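Long-range contact in CRISPR-associated endonuclease Cas12b (Alicyclobacillus acidoterrestris, PDB 5U31), which uses a guide RNA to find matching DNA beside a protospacer adjacent motif and cuts it with a metal-dependent RuvC nuclease domain: residues 202-206 with 431-435. The protein carries 3 engineered substitutions. Residues are numbered along the deposited sequence; the frame is centred on the assembly and turned at random.
Sequences SVEWK and VAREV
E434 reaches across to the backbone of K206, its carboxylate taking the K206 N-H. With CG anti to the backbone N (chi1 -178°) and the chain extended, its carboxylate is carried alongside the loop, where OE2 accepts K206 N at 2.7 Å on its anti side, somewhat out of the carboxylate plane. The same group meets W205 at the indole edge, OE2 lying 3.5 Å from CE3, with the two planes almost perpendicular (87°). Glutamate suits this position because it is long enough to bridge the gap and has a second oxygen, OE1, which accepts W217 NE1. V203 lies over one face of the indole, CG1 above its centre, whereas E434 stands at the edge. The A432 methyl points toward the loop and fits against both V203 branches, CG2 being 3.6 Å from A432 CB; its small size suits this buried place. The indole itself is held by NE1 bonding to S201 OG. R433 sends its charged end away from the loop to pair with E428, while E204 keeps CB close to A432 O. E204 is joined to the residues on either side of R433: its N donates to A432 O at 2.8 Å and its O accepts E434 N at 3.2 Å. This is a single parallel beta bridge, made at an inverse gamma turn centred on E204, by which a loop of the REC1 domain docks onto the 424-428/431-435 beta hairpin of WED-II.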
# COMPACT_ATOMS: atom_id res chain seq x y z
N SER A 202 -9.45 -39.96 13.39
CA SER A 202 -10.27 -41.12 13.11
C SER A 202 -10.00 -41.71 11.73
O SER A 202 -10.70 -42.63 11.30
CB SER A 202 -11.75 -40.76 13.26
OG SER A 202 -12.07 -39.61 12.49
N VAL A 203 -9.00 -41.19 11.02
CA VAL A 203 -8.68 -41.66 9.68
C VAL A 203 -7.94 -42.99 9.78
O VAL A 203 -7.00 -43.13 10.57
CB VAL A 203 -7.84 -40.61 8.93
CG1 VAL A 203 -7.51 -41.11 7.54
CG2 VAL A 203 -8.59 -39.28 8.85
N GLU A 204 -8.37 -43.97 8.99
CA GLU A 204 -7.69 -45.26 8.92
C GLU A 204 -6.48 -45.12 8.01
O GLU A 204 -6.51 -45.41 6.81
CB GLU A 204 -8.64 -46.35 8.43
CG GLU A 204 -9.83 -46.58 9.32
CD GLU A 204 -10.78 -47.63 8.78
OE1 GLU A 204 -10.49 -48.19 7.70
OE2 GLU A 204 -11.81 -47.89 9.44
N TRP A 205 -5.38 -44.65 8.60
CA TRP A 205 -4.17 -44.44 7.83
C TRP A 205 -3.57 -45.78 7.42
O TRP A 205 -3.84 -46.83 8.01
CB TRP A 205 -3.15 -43.64 8.64
CG TRP A 205 -3.64 -42.32 9.18
CD1 TRP A 205 -4.10 -42.07 10.44
CD2 TRP A 205 -3.71 -41.07 8.47
NE1 TRP A 205 -4.46 -40.74 10.56
CE2 TRP A 205 -4.22 -40.11 9.36
CE3 TRP A 205 -3.38 -40.68 7.17
CZ2 TRP A 205 -4.42 -38.78 9.00
CZ3 TRP A 205 -3.58 -39.36 6.81
CH2 TRP A 205 -4.09 -38.43 7.72
N LYS A 206 -2.74 -45.74 6.38
CA LYS A 206 -1.95 -46.90 6.02
C LYS A 206 -1.13 -47.36 7.22
O LYS A 206 -0.59 -46.52 7.96
CB LYS A 206 -1.04 -46.58 4.83
CG LYS A 206 -0.04 -47.67 4.47
CD LYS A 206 1.02 -47.17 3.49
CE LYS A 206 2.06 -48.24 3.20
NZ LYS A 206 3.18 -47.74 2.35
N VAL A 431 -16.21 -43.36 6.64
CA VAL A 431 -14.89 -43.75 7.13
C VAL A 431 -13.81 -43.19 6.21
O VAL A 431 -13.83 -43.42 5.00
CB VAL A 431 -14.76 -45.28 7.28
CG1 VAL A 431 -15.65 -45.77 8.39
CG2 VAL A 431 -15.07 -45.99 5.98
N ALA A 432 -12.88 -42.45 6.79
CA ALA A 432 -11.75 -41.90 6.06
C ALA A 432 -10.64 -42.94 5.97
O ALA A 432 -10.23 -43.51 6.99
CB ALA A 432 -11.24 -40.63 6.75
N ARG A 433 -10.16 -43.18 4.76
CA ARG A 433 -9.16 -44.20 4.49
C ARG A 433 -8.06 -43.59 3.63
O ARG A 433 -8.36 -42.91 2.65
CB ARG A 433 -9.82 -45.42 3.80
CG ARG A 433 -8.93 -46.25 2.88
CD ARG A 433 -9.76 -47.02 1.83
NE ARG A 433 -8.93 -47.51 0.73
CZ ARG A 433 -9.36 -47.72 -0.52
NH1 ARG A 433 -8.53 -48.17 -1.46
NH2 ARG A 433 -10.63 -47.48 -0.83
N GLU A 434 -6.81 -43.81 4.03
CA GLU A 434 -5.68 -43.31 3.25
C GLU A 434 -5.47 -44.18 2.01
O GLU A 434 -5.53 -45.41 2.09
CB GLU A 434 -4.41 -43.28 4.11
CG GLU A 434 -3.16 -42.74 3.41
CD GLU A 434 -1.94 -42.69 4.32
OE1 GLU A 434 -0.97 -41.98 3.99
OE2 GLU A 434 -1.96 -43.37 5.37
N VAL A 435 -5.25 -43.54 0.87
CA VAL A 435 -5.17 -44.22 -0.41
C VAL A 435 -3.95 -43.72 -1.17
O VAL A 435 -3.33 -42.72 -0.82
CB VAL A 435 -6.44 -44.01 -1.25
CG1 VAL A 435 -7.63 -44.68 -0.59
CG2 VAL A 435 -6.68 -42.52 -1.46